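Local coordinates for protein 5-formaminoimidazole-4-carboxamide-1-(beta)-D-ribofuranosyl 5'-monophosphate synthetase (Methanocaldococcus jannaschii, PDB 2R7L) that catalyses the ATP- and formate-dependent formylation of AICAR to FAICAR, a folate-independent step of purine nucleotide biosynthesis, at residues P111-R116 and I291-L296; F212-K217 and A344-M349. All coordinates share one frame; numbering follows the deposited sequence.

Interaction 1. Residues P111-R116 and I291-L296; sequences PMFGNR and IGPFCL
In Phe113 CG is anti to the backbone N (chi1 -178°), and the ring beyond it reaches the start of strand 292-300, while Ile291 sets CG1 anti to its carbonyl carbon (chi1 -58°) and CG2 anti to its N, which places CG2 over Gly114 and CG1 beside Asn115. The Phe113 ring meets Pro293 edge-on: CD lies near the ring plane, 3.7 Å from CE2. The same ring corner approaches Gly292, with CE2 3.9 Å from CA; a side chain on Gly292 would run into the ring. Ile291 packs mainly on main chain. Its CG2 rests 3.7 Å from Gly114 CA, and its CG1 lies 3.8 Å from Asn115 CB. The polar end of Asn115 turns to the residues leading into the strand, where ND2 donates to Gly289 O, and Gly114 O is bound by Ser361 OG at the C-terminus. Phe113 also touches Ile343 of helix 339-353 and Phe212 of strand 205-214, so the loop after helix 101-106 packs on both. The join itself is apolar and buried, resting on shape: the two glycines let ring and isoleucine come close to backbone, and Asn115 ND2 and Gly114 O find their partners outside the contact.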
loop_
_atom_site.group_PDB
_atom_site.type_symbol
_atom_site.label_atom_id
_atom_site.label_comp_id
_atom_site.label_asym_id
_atom_site.label_seq_id
_atom_site.Cartn_x
_atom_site.Cartn_y
_atom_site.Cartn_z
ATOM N N PRO A 111 -7.445 -15.855 -30.037
ATOM C CA PRO A 111 -7.659 -16.474 -28.735
ATOM C C PRO A 111 -8.553 -15.590 -27.871
ATOM O O PRO A 111 -8.451 -14.365 -27.927
ATOM C CB PRO A 111 -6.247 -16.554 -28.156
ATOM C CG PRO A 111 -5.371 -16.655 -29.349
ATOM C CD PRO A 111 -6.015 -15.786 -30.386
ATOM N N MET A 112 -9.432 -16.206 -27.091
ATOM C CA MET A 112 -10.440 -15.451 -26.356
ATOM C C MET A 112 -10.596 -16.046 -24.976
ATOM O O MET A 112 -10.730 -17.256 -24.839
ATOM C CB MET A 112 -11.782 -15.494 -27.091
ATOM C CG MET A 112 -12.498 -14.151 -27.170
ATOM S SD MET A 112 -14.124 -14.259 -27.956
ATOM C CE MET A 112 -14.901 -15.470 -26.875
ATOM N N PHE A 113 -10.560 -15.200 -23.950
ATOM C CA PHE A 113 -10.763 -15.674 -22.588
ATOM C C PHE A 113 -12.223 -16.090 -22.400
ATOM O O PHE A 113 -13.132 -15.341 -22.745
ATOM C CB PHE A 113 -10.387 -14.583 -21.577
ATOM C CG PHE A 113 -10.521 -15.017 -20.147
ATOM C CD1 PHE A 113 -9.519 -15.754 -19.535
ATOM C CD2 PHE A 113 -11.653 -14.698 -19.415
ATOM C CE1 PHE A 113 -9.639 -16.162 -18.216
ATOM C CE2 PHE A 113 -11.782 -15.104 -18.097
ATOM C CZ PHE A 113 -10.768 -15.831 -17.492
ATOM N N GLY A 114 -12.441 -17.283 -21.856
ATOM C CA GLY A 114 -13.790 -17.786 -21.628
ATOM C C GLY A 114 -14.201 -18.961 -22.506
ATOM O O GLY A 114 -13.412 -19.460 -23.314
ATOM N N ASN A 115 -15.446 -19.403 -22.334
ATOM C CA ASN A 115 -15.998 -20.513 -23.107
ATOM C C ASN A 115 -16.813 -19.975 -24.276
ATOM O O ASN A 115 -17.936 -19.513 -24.104
ATOM C CB ASN A 115 -16.841 -21.432 -22.211
ATOM C CG ASN A 115 -17.574 -22.509 -22.997
ATOM O OD1 ASN A 115 -17.518 -22.537 -24.220
ATOM N ND2 ASN A 115 -18.269 -23.398 -22.290
ATOM N N ARG A 116 -16.221 -20.036 -25.462
ATOM C CA ARG A 116 -16.779 -19.447 -26.675
ATOM C C ARG A 116 -18.169 -19.977 -27.033
ATOM O O ARG A 116 -19.021 -19.225 -27.503
ATOM C CB ARG A 116 -15.831 -19.727 -27.837
ATOM C CG ARG A 116 -15.905 -18.750 -28.971
ATOM C CD ARG A 116 -14.983 -19.206 -30.078
ATOM N NE ARG A 116 -14.518 -18.094 -30.895
ATOM C CZ ARG A 116 -13.295 -17.584 -30.833
ATOM N NH1 ARG A 116 -12.402 -18.093 -29.991
ATOM N NH2 ARG A 116 -12.961 -16.569 -31.619
ATOM N N ILE A 291 -16.549 -20.171 -17.809
ATOM C CA ILE A 291 -15.131 -19.872 -17.638
ATOM C C ILE A 291 -14.961 -18.400 -17.296
ATOM O O ILE A 291 -15.230 -17.524 -18.117
ATOM C CB ILE A 291 -14.305 -20.234 -18.898
ATOM C CG1 ILE A 291 -14.467 -21.719 -19.252
ATOM C CG2 ILE A 291 -12.836 -19.880 -18.705
ATOM C CD1 ILE A 291 -13.958 -22.681 -18.198
ATOM N N GLY A 292 -14.527 -18.128 -16.071
ATOM C CA GLY A 292 -14.312 -16.759 -15.648
ATOM C C GLY A 292 -15.571 -16.077 -15.146
ATOM O O GLY A 292 -16.336 -16.659 -14.369
ATOM N N PRO A 293 -15.790 -14.830 -15.583
ATOM C CA PRO A 293 -16.890 -14.014 -15.091
ATOM C C PRO A 293 -18.268 -14.465 -15.574
ATOM O O PRO A 293 -18.459 -14.746 -16.766
ATOM C CB PRO A 293 -16.568 -12.627 -15.649
ATOM C CG PRO A 293 -15.774 -12.886 -16.873
ATOM C CD PRO A 293 -14.970 -14.119 -16.581
ATOM N N PHE A 294 -19.211 -14.547 -14.637
ATOM C CA PHE A 294 -20.629 -14.696 -14.967
ATOM C C PHE A 294 -21.499 -14.022 -13.917
ATOM O O PHE A 294 -21.100 -13.873 -12.757
ATOM C CB PHE A 294 -21.036 -16.165 -15.165
ATOM C CG PHE A 294 -21.054 -16.985 -13.903
ATOM C CD1 PHE A 294 -22.207 -17.082 -13.140
ATOM C CD2 PHE A 294 -19.933 -17.694 -13.502
ATOM C CE1 PHE A 294 -22.240 -17.854 -11.986
ATOM C CE2 PHE A 294 -19.958 -18.473 -12.344
ATOM C CZ PHE A 294 -21.114 -18.554 -11.592
ATOM N N CYS A 295 -22.690 -13.616 -14.340
ATOM C CA CYS A 295 -23.564 -12.787 -13.521
ATOM C C CYS A 295 -24.966 -13.378 -13.447
ATOM O O CYS A 295 -25.529 -13.784 -14.470
ATOM C CB CYS A 295 -23.626 -11.386 -14.128
ATOM S SG CYS A 295 -24.733 -10.225 -13.306
ATOM N N LEU A 296 -25.510 -13.447 -12.237
ATOM C CA LEU A 296 -26.934 -13.731 -12.044
ATOM C C LEU A 296 -27.650 -12.433 -11.692
ATOM O O LEU A 296 -27.344 -11.802 -10.675
ATOM C CB LEU A 296 -27.157 -14.766 -10.934
ATOM C CG LEU A 296 -26.670 -16.190 -11.229
ATOM C CD1 LEU A 296 -27.110 -17.126 -10.143
ATOM C CD2 LEU A 296 -27.162 -16.676 -12.579
#

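Interaction 2. Residues F212-K217 and A344-M349; sequences FYSPLK and AREIKM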
loop_
_atom_site.group_PDB
_atom_site.type_symbol
_atom_site.label_atom_id
_atom_site.label_comp_id
_atom_site.label_asym_id
_atom_site.label_seq_id
_atom_site.Cartn_x
_atom_site.Cartn_y
_atom_site.Cartn_z
ATOM N N PHE A 212 -17.065 -15.401 -10.328
ATOM C CA PHE A 212 -15.943 -15.804 -11.164
ATOM C C PHE A 212 -15.702 -17.287 -10.934
ATOM O O PHE A 212 -15.467 -17.705 -9.798
ATOM C CB PHE A 212 -14.674 -15.014 -10.814
ATOM C CG PHE A 212 -13.527 -15.248 -11.768
ATOM C CD1 PHE A 212 -13.367 -14.450 -12.880
ATOM C CD2 PHE A 212 -12.627 -16.287 -11.563
ATOM C CE1 PHE A 212 -12.315 -14.659 -13.765
ATOM C CE2 PHE A 212 -11.580 -16.504 -12.450
ATOM C CZ PHE A 212 -11.430 -15.688 -13.556
ATOM N N TYR A 213 -15.804 -18.086 -11.996
ATOM C CA TYR A 213 -15.397 -19.488 -11.909
ATOM C C TYR A 213 -13.952 -19.626 -12.365
ATOM O O TYR A 213 -13.611 -19.307 -13.505
ATOM C CB TYR A 213 -16.278 -20.432 -12.742
ATOM C CG TYR A 213 -15.756 -21.861 -12.689
ATOM C CD1 TYR A 213 -15.896 -22.626 -11.542
ATOM C CD2 TYR A 213 -15.082 -22.423 -13.767
ATOM C CE1 TYR A 213 -15.397 -23.929 -11.480
ATOM C CE2 TYR A 213 -14.584 -23.714 -13.709
ATOM C CZ TYR A 213 -14.745 -24.458 -12.567
ATOM O OH TYR A 213 -14.247 -25.749 -12.517
ATOM N N SER A 214 -13.110 -20.098 -11.460
ATOM C CA SER A 214 -11.720 -20.341 -11.780
ATOM C C SER A 214 -11.539 -21.803 -12.151
ATOM O O SER A 214 -11.651 -22.669 -11.288
ATOM C CB SER A 214 -10.846 -20.021 -10.571
ATOM O OG SER A 214 -9.533 -20.498 -10.794
ATOM N N PRO A 215 -11.251 -22.078 -13.430
ATOM C CA PRO A 215 -10.996 -23.433 -13.913
ATOM C C PRO A 215 -9.705 -23.987 -13.313
ATOM O O PRO A 215 -9.583 -25.200 -13.120
ATOM C CB PRO A 215 -10.832 -23.258 -15.431
ATOM C CG PRO A 215 -11.223 -21.865 -15.741
ATOM C CD PRO A 215 -11.134 -21.067 -14.491
ATOM N N LEU A 216 -8.755 -23.100 -13.013
ATOM C CA LEU A 216 -7.497 -23.507 -12.384
ATOM C C LEU A 216 -7.736 -23.998 -10.964
ATOM O O LEU A 216 -7.146 -24.987 -10.537
ATOM C CB LEU A 216 -6.483 -22.365 -12.373
ATOM C CG LEU A 216 -6.262 -21.554 -13.649
ATOM C CD1 LEU A 216 -5.102 -20.596 -13.455
ATOM C CD2 LEU A 216 -6.031 -22.437 -14.858
ATOM N N LYS A 217 -8.601 -23.308 -10.228
ATOM C CA LYS A 217 -8.877 -23.686 -8.839
ATOM C C LYS A 217 -10.125 -24.552 -8.689
ATOM O O LYS A 217 -10.393 -25.070 -7.605
ATOM C CB LYS A 217 -9.021 -22.443 -7.959
ATOM C CG LYS A 217 -7.752 -21.619 -7.827
ATOM C CD LYS A 217 -7.871 -20.616 -6.695
ATOM C CE LYS A 217 -8.868 -19.518 -7.019
ATOM N NZ LYS A 217 -8.874 -18.450 -5.972
ATOM N N ALA A 344 -7.527 -10.906 -15.547
ATOM C CA ALA A 344 -6.103 -10.792 -15.890
ATOM C C ALA A 344 -5.226 -11.740 -15.082
ATOM O O ALA A 344 -4.294 -12.335 -15.606
ATOM C CB ALA A 344 -5.636 -9.377 -15.707
ATOM N N ARG A 345 -5.545 -11.881 -13.805
ATOM C CA ARG A 345 -4.802 -12.750 -12.928
ATOM C C ARG A 345 -4.924 -14.212 -13.349
ATOM O O ARG A 345 -3.937 -14.944 -13.346
ATOM C CB ARG A 345 -5.285 -12.568 -11.491
ATOM C CG ARG A 345 -4.753 -13.606 -10.537
ATOM C CD ARG A 345 -4.921 -13.120 -9.121
ATOM N NE ARG A 345 -4.446 -11.747 -9.006
ATOM C CZ ARG A 345 -4.755 -10.923 -8.010
ATOM N NH1 ARG A 345 -5.556 -11.329 -7.035
ATOM N NH2 ARG A 345 -4.271 -9.689 -8.002
ATOM N N GLU A 346 -6.136 -14.635 -13.701
ATOM C CA GLU A 346 -6.355 -16.001 -14.155
ATOM C C GLU A 346 -5.530 -16.223 -15.412
ATOM O O GLU A 346 -4.938 -17.277 -15.594
ATOM C CB GLU A 346 -7.843 -16.283 -14.414
ATOM C CG GLU A 346 -8.239 -17.782 -14.386
ATOM C CD GLU A 346 -8.312 -18.351 -12.979
ATOM O OE1 GLU A 346 -7.947 -17.635 -12.015
ATOM O OE2 GLU A 346 -8.740 -19.519 -12.823
ATOM N N ILE A 347 -5.476 -15.218 -16.273
ATOM C CA ILE A 347 -4.648 -15.313 -17.466
ATOM C C ILE A 347 -3.168 -15.433 -17.075
ATOM O O ILE A 347 -2.468 -16.326 -17.558
ATOM C CB ILE A 347 -4.894 -14.141 -18.431
ATOM C CG1 ILE A 347 -6.346 -14.185 -18.946
ATOM C CG2 ILE A 347 -3.929 -14.210 -19.600
ATOM C CD1 ILE A 347 -6.735 -13.029 -19.877
ATOM N N LYS A 348 -2.715 -14.555 -16.177
ATOM C CA LYS A 348 -1.350 -14.591 -15.658
ATOM C C LYS A 348 -1.009 -15.983 -15.136
ATOM O O LYS A 348 -0.092 -16.631 -15.633
ATOM C CB LYS A 348 -1.179 -13.549 -14.548
ATOM C CG LYS A 348 0.261 -13.230 -14.178
ATOM C CD LYS A 348 0.303 -12.328 -12.958
ATOM C CE LYS A 348 1.598 -11.559 -12.881
ATOM N NZ LYS A 348 1.517 -10.430 -11.912
ATOM N N MET A 349 -1.766 -16.445 -14.150
ATOM C CA MET A 349 -1.567 -17.764 -13.560
ATOM C C MET A 349 -1.605 -18.920 -14.555
ATOM O O MET A 349 -0.872 -19.904 -14.396
ATOM C CB MET A 349 -2.603 -18.016 -12.475
ATOM C CG MET A 349 -2.184 -17.541 -11.108
ATOM S SD MET A 349 -3.369 -18.061 -9.857
ATOM C CE MET A 349 -3.303 -19.849 -10.010
#
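Glu346 of helix 339-353 reaches the end of strand 205-214 with its carboxylate, and Ser214 OG donates to its OE2 in a very short hydrogen bond, modelled at 2.4 Å, a length doubtful in its exact value. Pro215 CD and Leu216 CG also approach this oxygen, the leucine lying tip to tip with the glutamate at 3.3 Å from CG to OE2. Phe212 offers its ring edge to the aliphatic part of Glu346: CZ is 3.7 Å from Glu346 CB, Glu346 CG lies near the ring plane, and ring and carboxylate planes stand 74° apart. A bend at chi2 (76°) carries Glu346 CD towards the serine. Farther along the helix, Leu216 CD1 packs on Met349 CB at 3.7 Å. An alanine in place of Phe212 would probably open a gap beside the glutamate's CB and CG and leave its aliphatic part freer to shift. In the next shell, Ser214 OG accepts from Lys217 N (3.0 Å), an ST motif that fixes the hydroxyl as the chain turns out of the strand. Arg342, one helical turn back, forms a salt bridge with Glu346 OE1, while Leu353 of a neighbouring subunit packs on both Leu216 and Met349. The arginine would probably favour the charged form of this buried acid, and the serine, as second polar partner, ties the helix to the strand end.

Strands 205-214 and 292-300 are neighbours in the antiparallel ATP-grasp sheet, and helix 339-353 supplies one side of interaction 2 and packs against interaction 1; the centres of the two contacts lie about 11 Å apart. Gly292 O is 2.8 Å from Tyr213 N, a probable hydrogen bond joining the two strands; Phe212 packs on Gly292 and Pro293, and Phe113 reaches Ile347 of the helix. Interaction 1 is the deeper of the two, buried and apolar, and ties the loop after helix 101-106 to the sheet. Interaction 2 lies farther from the chain's centre, beside a neighbouring subunit, and there a buried carboxylate adds a polar bond to the hydrophobic packing, with partly exposed residues among those it joins.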